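Local coordinates for C alpha-dehydrogenase (Sphingobium sp. SYK-6, PDB 4YAC) that binds NADH and, as a short-chain dehydrogenase, oxidises the Calpha alcohol of lignin-derived beta-aryl ethers in the pathway that cleaves them, at the interface of chains A and B. Numbering follows the deposited sequence. Chains: chain A/B, C alpha-dehydrogenase.

Contact 1: the interface of chains A and B. Residues chain A 108, 154-155, 158-159, 162; chain B 163, 166-167, 170.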
ATOM      1  N   TRP A 108      -1.730  15.511   2.054  1.00 25.19           N
ATOM      2  CA  TRP A 108      -1.002  14.249   2.100  1.00 28.33           C
ATOM      3  C   TRP A 108      -0.557  13.898   3.518  1.00 27.83           C
ATOM      4  O   TRP A 108      -0.814  12.793   4.007  1.00 24.40           O
ATOM      5  CB  TRP A 108       0.223  14.310   1.183  1.00 33.62           C
ATOM      6  CG  TRP A 108      -0.040  13.921  -0.241  1.00 25.85           C
ATOM      7  CD1 TRP A 108      -0.115  14.753  -1.325  1.00 25.77           C
ATOM      8  CD2 TRP A 108      -0.225  12.594  -0.744  1.00 24.52           C
ATOM      9  NE1 TRP A 108      -0.351  14.024  -2.463  1.00 26.87           N
ATOM     10  CE2 TRP A 108      -0.422  12.695  -2.132  1.00 26.34           C
ATOM     11  CE3 TRP A 108      -0.254  11.327  -0.152  1.00 22.04           C
ATOM     12  CZ2 TRP A 108      -0.644  11.584  -2.939  1.00 29.40           C
ATOM     13  CZ3 TRP A 108      -0.477  10.225  -0.960  1.00 29.78           C
ATOM     14  CH2 TRP A 108      -0.668  10.361  -2.333  1.00 36.88           C
ATOM     15  N   THR A 154      -9.906   9.694  -4.902  1.00 29.55           N
ATOM     16  CA  THR A 154      -9.512   9.021  -3.652  1.00 27.57           C
ATOM     17  C   THR A 154      -8.019   8.684  -3.606  1.00 33.80           C
ATOM     18  O   THR A 154      -7.609   7.768  -2.894  1.00 28.65           O
ATOM     19  CB  THR A 154     -10.298   7.704  -3.431  1.00 29.84           C
ATOM     20  OG1 THR A 154      -9.878   6.717  -4.384  1.00 27.47           O
ATOM     21  CG2 THR A 154     -11.804   7.931  -3.550  1.00 32.61           C
ATOM     22  N   GLY A 155      -7.213   9.431  -4.352  1.00 31.88           N
ATOM     23  CA  GLY A 155      -5.796   9.133  -4.495  1.00 28.81           C
ATOM     24  C   GLY A 155      -5.011   9.023  -3.199  1.00 26.60           C
ATOM     25  O   GLY A 155      -4.297   8.043  -2.981  1.00 28.05           O
ATOM     26  N   CYS A 158      -6.568   6.164  -0.919  1.00 25.15           N
ATOM     27  CA  CYS A 158      -6.223   4.862  -1.477  1.00 24.24           C
ATOM     28  C   CYS A 158      -4.777   4.498  -1.166  1.00 23.71           C
ATOM     29  O   CYS A 158      -4.483   3.363  -0.781  1.00 27.51           O
ATOM     30  CB  CYS A 158      -6.464   4.871  -2.990  1.00 27.82           C
ATOM     31  SG  CYS A 158      -5.920   3.398  -3.882  1.00 28.34           S
ATOM     32  N   THR A 159      -3.878   5.465  -1.318  1.00 24.18           N
ATOM     33  CA  THR A 159      -2.471   5.241  -1.019  1.00 18.01           C
ATOM     34  C   THR A 159      -2.310   4.779   0.433  1.00 21.54           C
ATOM     35  O   THR A 159      -1.591   3.818   0.696  1.00 26.02           O
ATOM     36  CB  THR A 159      -1.625   6.502  -1.265  1.00 24.74           C
ATOM     37  OG1 THR A 159      -1.745   6.889  -2.639  1.00 25.26           O
ATOM     38  CG2 THR A 159      -0.161   6.231  -0.969  1.00 25.17           C
ATOM     39  N   TYR A 162      -3.781   1.089   0.922  1.00 23.77           N
ATOM     40  CA  TYR A 162      -2.868   0.101   0.370  1.00 22.20           C
ATOM     41  C   TYR A 162      -1.715  -0.118   1.346  1.00 22.49           C
ATOM     42  O   TYR A 162      -1.312  -1.253   1.606  1.00 26.40           O
ATOM     43  CB  TYR A 162      -2.335   0.547  -0.994  1.00 24.79           C
ATOM     44  CG  TYR A 162      -3.086  -0.033  -2.168  1.00 21.75           C
ATOM     45  CD1 TYR A 162      -4.323   0.473  -2.543  1.00 27.37           C
ATOM     46  CD2 TYR A 162      -2.552  -1.074  -2.918  1.00 24.66           C
ATOM     47  CE1 TYR A 162      -5.010  -0.047  -3.616  1.00 25.98           C
ATOM     48  CE2 TYR A 162      -3.233  -1.600  -3.992  1.00 28.08           C
ATOM     49  CZ  TYR A 162      -4.461  -1.084  -4.336  1.00 26.97           C
ATOM     50  OH  TYR A 162      -5.137  -1.609  -5.409  1.00 33.40           O
TER
ATOM     51  N   ALA B 163       2.198   0.894  -0.633  1.00 21.47           N
ATOM     52  CA  ALA B 163       1.773   2.287  -0.653  1.00 19.78           C
ATOM     53  C   ALA B 163       1.894   2.893  -2.045  1.00 23.13           C
ATOM     54  O   ALA B 163       0.924   3.442  -2.562  1.00 23.75           O
ATOM     55  CB  ALA B 163       2.581   3.103   0.342  1.00 23.14           C
ATOM     56  N   GLY B 166      -0.497   1.639  -4.591  1.00 26.10           N
ATOM     57  CA  GLY B 166      -1.783   2.301  -4.466  1.00 20.67           C
ATOM     58  C   GLY B 166      -1.765   3.643  -5.167  1.00 23.87           C
ATOM     59  O   GLY B 166      -2.706   4.006  -5.881  1.00 28.78           O
ATOM     60  N   LEU B 167      -0.688   4.390  -4.952  1.00 26.06           N
ATOM     61  CA  LEU B 167      -0.530   5.690  -5.591  1.00 27.34           C
ATOM     62  C   LEU B 167      -0.518   5.535  -7.107  1.00 27.01           C
ATOM     63  O   LEU B 167      -1.144   6.318  -7.823  1.00 26.00           O
ATOM     64  CB  LEU B 167       0.756   6.377  -5.125  1.00 22.29           C
ATOM     65  CG  LEU B 167       1.102   7.688  -5.841  1.00 26.51           C
ATOM     66  CD1 LEU B 167      -0.014   8.711  -5.708  1.00 26.00           C
ATOM     67  CD2 LEU B 167       2.402   8.252  -5.296  1.00 27.79           C
ATOM     68  N   SER B 170      -3.855   4.794  -8.452  1.00 26.63           N
ATOM     69  CA  SER B 170      -4.649   6.016  -8.328  1.00 28.75           C
ATOM     70  C   SER B 170      -4.353   6.986  -9.469  1.00 28.07           C
ATOM     71  O   SER B 170      -5.266   7.561 -10.063  1.00 28.31           O
ATOM     72  CB  SER B 170      -4.389   6.689  -6.980  1.00 30.11           C
ATOM     73  OG  SER B 170      -4.903   5.900  -5.922  1.00 28.47           O
TER
HETATM   74  O   HOH W   1      -7.632   6.342  -5.914  1.00 31.20           O

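Contact 2: the interface of chains A and B. Residues chain A 221, 224-225, 251-254; chain B 279, 282-283, 286.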
ATOM      1  N   LEU A 221     -22.354  -0.812  -6.376  1.00 75.33           N
ATOM      2  CA  LEU A 221     -22.362  -1.887  -5.396  1.00 79.39           C
ATOM      3  C   LEU A 221     -22.020  -1.309  -4.035  1.00 79.17           C
ATOM      4  O   LEU A 221     -22.630  -1.662  -3.028  1.00 66.68           O
ATOM      5  CB  LEU A 221     -21.373  -2.988  -5.781  1.00 76.98           C
ATOM      6  CG  LEU A 221     -21.676  -3.721  -7.092  1.00 71.93           C
ATOM      7  CD1 LEU A 221     -20.620  -4.778  -7.378  1.00 71.86           C
ATOM      8  CD2 LEU A 221     -23.065  -4.338  -7.062  1.00 68.12           C
ATOM      9  N   VAL A 224     -24.945   0.479  -2.267  1.00 69.92           N
ATOM     10  CA  VAL A 224     -25.925  -0.425  -1.674  1.00 70.95           C
ATOM     11  C   VAL A 224     -25.475  -0.915  -0.290  1.00 62.95           C
ATOM     12  O   VAL A 224     -26.301  -1.039   0.614  1.00 73.80           O
ATOM     13  CB  VAL A 224     -26.197  -1.632  -2.603  1.00 77.44           C
ATOM     14  CG1 VAL A 224     -27.019  -2.708  -1.891  1.00 82.99           C
ATOM     15  CG2 VAL A 224     -26.918  -1.170  -3.866  1.00 64.96           C
ATOM     16  N   ILE A 225     -24.181  -1.188  -0.117  1.00 61.38           N
ATOM     17  CA  ILE A 225     -23.681  -1.602   1.201  1.00 91.30           C
ATOM     18  C   ILE A 225     -23.658  -0.387   2.127  1.00102.46           C
ATOM     19  O   ILE A 225     -24.011  -0.508   3.302  1.00 95.71           O
ATOM     20  CB  ILE A 225     -22.249  -2.307   1.149  1.00 84.87           C
ATOM     21  CG1 ILE A 225     -21.459  -2.148   2.474  1.00 87.48           C
ATOM     22  CG2 ILE A 225     -21.423  -1.868  -0.059  1.00 75.37           C
ATOM     23  CD1 ILE A 225     -19.989  -1.805   2.319  1.00 89.86           C
ATOM     24  N   PRO A 251     -16.472  -8.680   3.899  1.00 44.10           N
ATOM     25  CA  PRO A 251     -17.809  -9.282   3.879  1.00 51.33           C
ATOM     26  C   PRO A 251     -18.706  -8.797   2.733  1.00 59.94           C
ATOM     27  O   PRO A 251     -19.876  -8.485   2.957  1.00 73.07           O
ATOM     28  CB  PRO A 251     -18.372  -8.882   5.245  1.00 40.38           C
ATOM     29  CG  PRO A 251     -17.725  -7.586   5.553  1.00 43.58           C
ATOM     30  CD  PRO A 251     -16.353  -7.627   4.923  1.00 44.38           C
ATOM     31  N   TYR A 252     -18.165  -8.767   1.517  1.00 55.49           N
ATOM     32  CA  TYR A 252     -18.909  -8.294   0.350  1.00 52.73           C
ATOM     33  C   TYR A 252     -18.676  -9.186  -0.868  1.00 46.03           C
ATOM     34  O   TYR A 252     -17.786  -8.917  -1.675  1.00 56.62           O
ATOM     35  CB  TYR A 252     -18.517  -6.852   0.025  1.00 46.57           C
ATOM     36  CG  TYR A 252     -18.483  -5.971   1.246  1.00 51.54           C
ATOM     37  CD1 TYR A 252     -19.645  -5.680   1.943  1.00 73.43           C
ATOM     38  CD2 TYR A 252     -17.289  -5.446   1.713  1.00 49.00           C
ATOM     39  CE1 TYR A 252     -19.619  -4.890   3.068  1.00 72.27           C
ATOM     40  CE2 TYR A 252     -17.255  -4.646   2.836  1.00 50.88           C
ATOM     41  CZ  TYR A 252     -18.425  -4.371   3.509  1.00 69.08           C
ATOM     42  OH  TYR A 252     -18.410  -3.576   4.629  1.00107.32           O
ATOM     43  N   PRO A 253     -19.481 -10.253  -1.007  1.00 49.11           N
ATOM     44  CA  PRO A 253     -19.334 -11.166  -2.149  1.00 51.77           C
ATOM     45  C   PRO A 253     -19.564 -10.473  -3.495  1.00 61.59           C
ATOM     46  O   PRO A 253     -19.197 -11.024  -4.534  1.00 59.94           O
ATOM     47  CB  PRO A 253     -20.405 -12.235  -1.896  1.00 49.95           C
ATOM     48  CG  PRO A 253     -20.771 -12.108  -0.458  1.00 48.04           C
ATOM     49  CD  PRO A 253     -20.543 -10.686  -0.082  1.00 42.97           C
ATOM     50  N   GLU A 254     -20.160  -9.285  -3.470  1.00 61.67           N
ATOM     51  CA  GLU A 254     -20.391  -8.506  -4.685  1.00 65.92           C
ATOM     52  C   GLU A 254     -19.106  -8.218  -5.438  1.00 70.27           C
ATOM     53  O   GLU A 254     -19.043  -8.335  -6.662  1.00 83.81           O
ATOM     54  CB  GLU A 254     -21.047  -7.168  -4.359  1.00 55.48           C
ATOM     55  CG  GLU A 254     -22.276  -7.246  -3.519  1.00 59.69           C
ATOM     56  CD  GLU A 254     -22.000  -7.069  -2.041  1.00 69.25           C
ATOM     57  OE1 GLU A 254     -21.270  -7.898  -1.467  1.00 95.09           O
ATOM     58  OE2 GLU A 254     -22.515  -6.091  -1.460  1.00 78.19           O
TER
ATOM     59  N   TYR B 279     -26.126 -10.520   2.305  1.00 87.16           N
ATOM     60  CA  TYR B 279     -25.781 -10.502   0.890  1.00 81.09           C
ATOM     61  C   TYR B 279     -27.016 -10.724   0.024  1.00 79.02           C
ATOM     62  O   TYR B 279     -27.213 -10.039  -0.980  1.00 70.59           O
ATOM     63  CB  TYR B 279     -24.728 -11.570   0.595  1.00 82.48           C
ATOM     64  CG  TYR B 279     -24.411 -11.744  -0.869  1.00 79.64           C
ATOM     65  CD1 TYR B 279     -23.730 -10.761  -1.573  1.00 88.83           C
ATOM     66  CD2 TYR B 279     -24.784 -12.898  -1.549  1.00 75.27           C
ATOM     67  CE1 TYR B 279     -23.434 -10.918  -2.910  1.00 91.67           C
ATOM     68  CE2 TYR B 279     -24.491 -13.064  -2.888  1.00 75.61           C
ATOM     69  CZ  TYR B 279     -23.815 -12.071  -3.564  1.00 82.61           C
ATOM     70  OH  TYR B 279     -23.520 -12.227  -4.898  1.00 75.97           O
ATOM     71  N   ARG B 282     -28.967  -7.548  -0.191  1.00 74.33           N
ATOM     72  CA  ARG B 282     -28.363  -6.591  -1.109  1.00 72.66           C
ATOM     73  C   ARG B 282     -28.558  -7.033  -2.564  1.00 80.91           C
ATOM     74  O   ARG B 282     -28.714  -6.194  -3.452  1.00 76.78           O
ATOM     75  CB  ARG B 282     -26.876  -6.404  -0.797  1.00 66.78           C
ATOM     76  CG  ARG B 282     -26.589  -5.789   0.563  1.00 66.12           C
ATOM     77  CD  ARG B 282     -25.151  -5.293   0.647  1.00 68.65           C
ATOM     78  NE  ARG B 282     -24.181  -6.363   0.423  1.00 66.86           N
ATOM     79  CZ  ARG B 282     -23.733  -7.187   1.367  1.00 72.11           C
ATOM     80  NH1 ARG B 282     -24.166  -7.081   2.617  1.00 71.07           N
ATOM     81  NH2 ARG B 282     -22.849  -8.126   1.059  1.00 79.92           N
ATOM     82  N   MET B 283     -28.552  -8.345  -2.802  1.00 82.93           N
ATOM     83  CA  MET B 283     -28.914  -8.898  -4.109  1.00101.67           C
ATOM     84  C   MET B 283     -30.276  -8.384  -4.558  1.00 96.44           C
ATOM     85  O   MET B 283     -30.429  -7.855  -5.661  1.00100.00           O
ATOM     86  CB  MET B 283     -28.955 -10.432  -4.070  1.00115.03           C
ATOM     87  CG  MET B 283     -27.616 -11.149  -4.167  1.00125.71           C
ATOM     88  SD  MET B 283     -26.720 -10.825  -5.695  1.00120.99           S
ATOM     89  CE  MET B 283     -25.658  -9.496  -5.161  1.00 80.60           C
ATOM     90  N   ARG B 286     -30.778  -4.641  -5.785  1.00 98.11           N
ATOM     91  CA  ARG B 286     -30.264  -4.303  -7.107  1.00 85.45           C
ATOM     92  C   ARG B 286     -31.120  -4.905  -8.212  1.00 86.64           C
ATOM     93  O   ARG B 286     -31.395  -4.248  -9.215  1.00 92.44           O
ATOM     94  CB  ARG B 286     -28.821  -4.773  -7.250  1.00 82.46           C
ATOM     95  CG  ARG B 286     -27.915  -4.169  -6.208  1.00 96.62           C
ATOM     96  CD  ARG B 286     -26.535  -4.770  -6.245  1.00103.00           C
ATOM     97  NE  ARG B 286     -26.259  -5.413  -4.971  1.00110.51           N
ATOM     98  CZ  ARG B 286     -25.350  -6.357  -4.777  1.00114.55           C
ATOM     99  NH1 ARG B 286     -24.603  -6.796  -5.782  1.00111.60           N
ATOM    100  NH2 ARG B 286     -25.206  -6.874  -3.567  1.00118.31           N
TER

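Contact 1: the interface of chains A and B
The phenol ring of A:Tyr162 lies against the backbone of B:Gly166, whose CA sits over one face, 3.5 Å above the plane and shifted toward the rim, in a CH-pi contact. With no side chain on B:Gly166, the ring can come this near to the helix. The other flat group, the indole of A:Trp108, uses the far end of its six-membered ring: CH2 meets the methyl CD1 of B:Leu167 at 3.8 Å, and the two side chains run roughly perpendicular. Between these aromatic groups, A:Thr159 lies alongside B:Leu167, pointing the same way. Its CG2 is anti to the backbone N and reaches B:Ala163 O at 3.4 Å, while the hydroxyl OG1, beside N (chi1 -60°), turns back to donate to A:Gly155 O at 2.8 Å. The hydroxyl of B:Ser170 likewise turns back on its own helix, donating a hydrogen bond to B:Gly166 O at 2.9 Å from above the carbonyl plane. That OG also receives a weak hydrogen bond from A:Cys158 SG and shares a water with A:Thr154 OG1, the water lying 2.8 Å from B:Ser170 OG. Both serine and threonine hydroxyls are thus tied to their own helices. Helix 155-174, which carries the YxxxK active-site motif of the family, packs here on the same helix of the other chain, with helix 105-133 alongside; this is the helix-bundle surface by which many short-chain dehydrogenases dimerise, and it would brace the catalytic helix.

Contact 2: the interface of chains A and B
Helix 277-290 of chain B, near the C-terminus, lies against helix 217-228 of chain A and the loop that leads into helix 255-271. A:Glu254, at the end of this loop, meets B:Arg282 side-on: NH2 donates to OE1 at 3.0 Å, and NE to OE2 at a short 2.5 Å. Both nitrogens approach from above the carboxylate plane, which is turned 25° from the guanidinium. B:Arg282 reaches the acid because its chain bends at chi3 (-59°), and its guanidinium lies between the CA of B:Tyr279 on one face and A:Tyr252 CD1 on the other. A second arginine, B:Arg286, adds a longer salt bridge from NH2 to A:Glu254 OE2, at 3.5 Å. Two positive groups thus converge on one carboxylate and would be expected to favour its charged form. Apolar packing frames this cluster. The pyrrolidine of A:Pro253 slides over B:Tyr279, with CB 3.4 Å above the ring plane, while B:Met283 CG lies on the opposite face. On the other flank A:Leu221 CD2 touches the aliphatic CD of B:Arg286 at 3.6 Å, crossing it at about a right angle, and A:Val224 divides its methyls: CG1 goes to B:Arg282 CB at 3.9 Å and CG2 to B:Arg286 CG. Charge pairing and packing together hold the C-terminal helix of one subunit on the body of the other, which probably strengthens the dimer.

Contact 1 and contact 2 have C-alpha centres about 24 Å apart and share no residue or secondary-structure element. Contact 1 joins the same helix, 155-174, from both chains, whereas contact 2 joins unlike elements, the C-terminal helix of one chain resting on loop and helix surfaces of the other. Both recur with the chains exchanged, so the central helix packing is accompanied by two reciprocal C-terminal arms. The core is mainly apolar and backbone packing, while the arms combine charge pairing with apolar packing. Such an exchange of arms suggests that the two-chain assembly is a genuine dimer, although the structure alone does not show its state in solution.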